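Propionate kinase (Francisella tularensis subsp. tularensis, PDB 3KHY) probably transfers a phosphoryl group from ATP to acetate or propionate, reversibly, giving the acyl phosphate and ADP with magnesium as cofactor, as a homodimeric kinase of the acetokinase family. Local coordinates at residues Q147-P150 and S151-E155; A157-Y160 and E161-H164. All coordinates share one frame; numbering follows the deposited sequence.

How the contacts relate
Both contacts are the N-terminal ends of short helices, and each has a proline at the N-cap position. Contact 1 (147-155) starts helix 151-154 in the run of chain that follows strand 137-141, the strand just ahead of the predicted catalytic Asp-142; contact 2 (157-164) starts the next helix, 160-164. They come in series along the chain, with centres about 14 Å apart, and they meet where the carboxylate end of Glu-155 packs on Thr-163 and His-164. Both also touch the second subunit. This connection therefore runs from contact 1, where the Met-149 side chain is about 12 Å from those of Asp-142 and His-174, to contact 2, away from the annotated sites, contributing to the homodimer interface.

Contact 1 of 2, residues Q147-P150 and S151-E155; sequences QTMP and SYIAE
With chi1 of 74°, Tyr-152 has its CG wedged between its own backbone N and carbonyl carbon, which turns the ring back across Pro-150 at a slant, where CE2 comes 3.6 Å from Pro-150 CG. Ile-153 reaches the same proline atom by another route: its CG1 is anti to the carbonyl carbon and the chain then runs extended (chi2 172°), setting CD1 3.6 Å from Pro-150 CG. Ile-153 CG1 also lies over one face of the tyrosine ring, towards its rim, so proline, tyrosine and isoleucine make one apolar cluster. The selenomethionine Met-149 brings CE to 4.1 Å from Ala-154 CB. In the backbone, Pro-150 O accepts two N-H groups of the first helical turn: Ala-154 N donates to Pro-150 O at 2.9 Å and Ile-153 N to the same oxygen at 3.0 Å. The two bonds tie the N-cap proline to the turn that follows it. Beyond the segments, Met-149 and Ile-153 pack on strand 214-218, Ala-154 is joined by a backbone hydrogen bond to Lys-170, and Tyr-152 meets His-298 of the second subunit edge-to-face.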
loop_
_atom_site.group_PDB
_atom_site.type_symbol
_atom_site.label_atom_id
_atom_site.label_comp_id
_atom_site.label_asym_id
_atom_site.label_seq_id
_atom_site.Cartn_x
_atom_site.Cartn_y
_atom_site.Cartn_z
ATOM N N GLN A 147 -0.698 12.556 -14.203
ATOM C CA GLN A 147 -1.017 13.858 -13.628
ATOM C C GLN A 147 -2.518 14.179 -13.661
ATOM O O GLN A 147 -2.951 15.169 -13.097
ATOM C CB GLN A 147 -0.174 14.971 -14.258
ATOM C CG GLN A 147 1.255 14.986 -13.736
ATOM C CD GLN A 147 1.308 15.292 -12.247
ATOM O OE1 GLN A 147 0.916 16.374 -11.812
ATOM N NE2 GLN A 147 1.760 14.327 -11.458
ATOM N N THR A 148 -3.313 13.324 -14.287
ATOM C CA THR A 148 -4.765 13.434 -14.147
ATOM C C THR A 148 -5.329 12.786 -12.876
ATOM O O THR A 148 -6.522 12.887 -12.608
ATOM C CB THR A 148 -5.487 12.832 -15.362
ATOM O OG1 THR A 148 -4.921 11.547 -15.647
ATOM C CG2 THR A 148 -5.322 13.729 -16.582
HETATM N N MSE A 149 -4.506 12.098 -12.089
HETATM C CA MSE A 149 -5.025 11.545 -10.839
HETATM C C MSE A 149 -5.509 12.674 -9.927
HETATM O O MSE A 149 -4.781 13.633 -9.693
HETATM C CB MSE A 149 -3.949 10.763 -10.074
HETATM C CG MSE A 149 -3.491 9.473 -10.663
HETATM SE SE MSE A 149 -2.424 8.607 -9.246
HETATM C CE MSE A 149 -0.841 9.751 -9.364
ATOM N N PRO A 150 -6.739 12.569 -9.402
ATOM C CA PRO A 150 -7.182 13.655 -8.519
ATOM C C PRO A 150 -6.456 13.614 -7.178
ATOM O O PRO A 150 -5.905 12.579 -6.802
ATOM C CB PRO A 150 -8.670 13.362 -8.310
ATOM C CG PRO A 150 -8.840 11.923 -8.653
ATOM C CD PRO A 150 -7.824 11.627 -9.721
ATOM N N SER A 151 -6.469 14.735 -6.468
ATOM C CA SER A 151 -5.728 14.874 -5.213
ATOM C C SER A 151 -6.137 13.906 -4.117
ATOM O O SER A 151 -5.282 13.430 -3.373
ATOM C CB SER A 151 -5.841 16.316 -4.697
ATOM O OG SER A 151 -5.188 17.196 -5.594
ATOM N N TYR A 152 -7.429 13.614 -3.992
ATOM C CA TYR A 152 -7.858 12.671 -2.957
ATOM C C TYR A 152 -7.339 11.255 -3.229
ATOM O O TYR A 152 -7.403 10.382 -2.364
ATOM C CB TYR A 152 -9.385 12.670 -2.765
ATOM C CG TYR A 152 -10.179 11.980 -3.854
ATOM C CD1 TYR A 152 -10.574 10.651 -3.724
ATOM C CD2 TYR A 152 -10.553 12.664 -5.006
ATOM C CE1 TYR A 152 -11.309 10.014 -4.725
ATOM C CE2 TYR A 152 -11.287 12.041 -6.002
ATOM C CZ TYR A 152 -11.660 10.722 -5.861
ATOM O OH TYR A 152 -12.385 10.117 -6.868
ATOM N N ILE A 153 -6.825 11.035 -4.429
ATOM C CA ILE A 153 -6.235 9.742 -4.776
ATOM C C ILE A 153 -4.702 9.805 -4.707
ATOM O O ILE A 153 -4.066 8.901 -4.179
ATOM C CB ILE A 153 -6.684 9.273 -6.173
ATOM C CG1 ILE A 153 -8.152 8.846 -6.123
ATOM C CG2 ILE A 153 -5.813 8.093 -6.646
ATOM C CD1 ILE A 153 -8.781 8.551 -7.482
ATOM N N ALA A 154 -4.127 10.901 -5.202
ATOM C CA ALA A 154 -2.670 11.042 -5.303
ATOM C C ALA A 154 -1.987 11.407 -3.986
ATOM O O ALA A 154 -0.859 10.984 -3.735
ATOM C CB ALA A 154 -2.314 12.066 -6.371
ATOM N N GLU A 155 -2.650 12.209 -3.155
ATOM C CA GLU A 155 -2.055 12.635 -1.891
ATOM C C GLU A 155 -1.988 11.518 -0.850
ATOM O O GLU A 155 -2.885 10.690 -0.748
ATOM C CB GLU A 155 -2.803 13.852 -1.316
ATOM C CG GLU A 155 -2.554 15.149 -2.086
ATOM C CD GLU A 155 -3.217 16.368 -1.447
ATOM O OE1 GLU A 155 -3.614 16.310 -0.253
ATOM O OE2 GLU A 155 -3.341 17.390 -2.146
#

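Contact 2 of 2, residues A157-Y160 and E161-H164; sequences AIPY and ELTH
Tyr-160 and His-164, one helical turn apart, cross their side chains at about a right angle, though their ring planes are inclined by only 37°, an oblique pairing. His-164 CD2 sits over the centre of the tyrosine ring and comes within 3.3 Å of Tyr-160 CE2. A chi1 of -178° carries the tyrosine CG away from its backbone N and turns one face of the ring to His-164 CD2. Tyr-160 OH lies over one face of the imidazole, toward its rim, and Thr-163 CG2 over the centre of the opposite face. On the loop side, Ile-158 crosses Leu-162 at roughly a right angle, CD1 lying 4.0 Å from Leu-162 CB, while the ring of the N-cap Pro-159 runs beside the leucine and points the same way. Leu-162 also packs on Met-259 of the second subunit, and Ile-158 on its Ile-237. In the backbone, His-164 N donates to Tyr-160 O at 3.0 Å. The N-terminal end of helix 160-164 is thus tied to the loop twice: Pro-159 O takes a full bond from Thr-163 N at 3.3 Å and a weak one from Leu-162 N, and a water donates a hydrogen bond to Ile-158 O at 2.7 Å and is also hydrogen-bonded to Thr-163 OG1.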
loop_
_atom_site.group_PDB
_atom_site.type_symbol
_atom_site.label_atom_id
_atom_site.label_comp_id
_atom_site.label_asym_id
_atom_site.label_seq_id
_atom_site.Cartn_x
_atom_site.Cartn_y
_atom_site.Cartn_z
ATOM N N ALA A 157 -1.771 10.558 3.355
ATOM C CA ALA A 157 -2.329 11.120 4.582
ATOM C C ALA A 157 -1.206 11.509 5.537
ATOM O O ALA A 157 -0.940 10.828 6.539
ATOM C CB ALA A 157 -3.275 10.128 5.237
ATOM N N ILE A 158 -0.545 12.606 5.197
ATOM C CA ILE A 158 0.623 13.107 5.917
ATOM C C ILE A 158 0.462 14.617 6.116
ATOM O O ILE A 158 -0.499 15.209 5.604
ATOM C CB ILE A 158 1.923 12.846 5.122
ATOM C CG1 ILE A 158 1.890 13.559 3.768
ATOM C CG2 ILE A 158 2.183 11.350 4.973
ATOM C CD1 ILE A 158 3.097 13.223 2.854
ATOM N N PRO A 159 1.387 15.247 6.866
ATOM C CA PRO A 159 1.271 16.694 7.105
ATOM C C PRO A 159 1.160 17.498 5.811
ATOM O O PRO A 159 1.877 17.241 4.847
ATOM C CB PRO A 159 2.578 17.038 7.829
ATOM C CG PRO A 159 2.916 15.778 8.579
ATOM C CD PRO A 159 2.459 14.634 7.674
ATOM N N TYR A 160 0.247 18.460 5.805
ATOM C CA TYR A 160 0.076 19.395 4.692
ATOM C C TYR A 160 1.405 19.895 4.109
ATOM O O TYR A 160 1.590 19.928 2.894
ATOM C CB TYR A 160 -0.759 20.599 5.167
ATOM C CG TYR A 160 -1.040 21.609 4.084
ATOM C CD1 TYR A 160 -0.115 22.600 3.770
ATOM C CD2 TYR A 160 -2.233 21.571 3.370
ATOM C CE1 TYR A 160 -0.375 23.521 2.770
ATOM C CE2 TYR A 160 -2.501 22.490 2.375
ATOM C CZ TYR A 160 -1.569 23.459 2.078
ATOM O OH TYR A 160 -1.845 24.366 1.085
ATOM N N GLU A 161 2.329 20.294 4.976
ATOM C CA GLU A 161 3.594 20.867 4.518
ATOM C C GLU A 161 4.461 19.891 3.730
ATOM O O GLU A 161 5.155 20.291 2.802
ATOM C CB GLU A 161 4.395 21.411 5.697
ATOM C CG GLU A 161 5.707 22.040 5.286
ATOM C CD GLU A 161 6.279 22.930 6.372
ATOM O OE1 GLU A 161 6.064 24.160 6.302
ATOM O OE2 GLU A 161 6.933 22.395 7.295
ATOM N N LEU A 162 4.440 18.619 4.114
ATOM C CA LEU A 162 5.202 17.614 3.382
ATOM C C LEU A 162 4.613 17.387 1.988
ATOM O O LEU A 162 5.338 17.244 1.004
ATOM C CB LEU A 162 5.263 16.311 4.173
ATOM C CG LEU A 162 6.129 16.414 5.433
ATOM C CD1 LEU A 162 6.101 15.105 6.185
ATOM C CD2 LEU A 162 7.558 16.758 5.038
ATOM N N THR A 163 3.290 17.365 1.920
ATOM C CA THR A 163 2.578 17.226 0.656
ATOM C C THR A 163 2.887 18.379 -0.294
ATOM O O THR A 163 3.224 18.159 -1.457
ATOM C CB THR A 163 1.064 17.164 0.901
ATOM O OG1 THR A 163 0.774 16.015 1.699
ATOM C CG2 THR A 163 0.285 17.086 -0.421
ATOM N N HIS A 164 2.787 19.604 0.215
ATOM C CA HIS A 164 2.804 20.789 -0.643
ATOM C C HIS A 164 4.155 21.505 -0.750
ATOM O O HIS A 164 4.644 21.732 -1.851
ATOM C CB HIS A 164 1.674 21.741 -0.241
ATOM C CG HIS A 164 0.318 21.114 -0.353
ATOM N ND1 HIS A 164 -0.313 20.925 -1.564
ATOM C CD2 HIS A 164 -0.503 20.588 0.586
ATOM C CE1 HIS A 164 -1.479 20.337 -1.364
ATOM N NE2 HIS A 164 -1.615 20.115 -0.068
HETATM O O HOH W 1 -1.263 16.418 3.296
#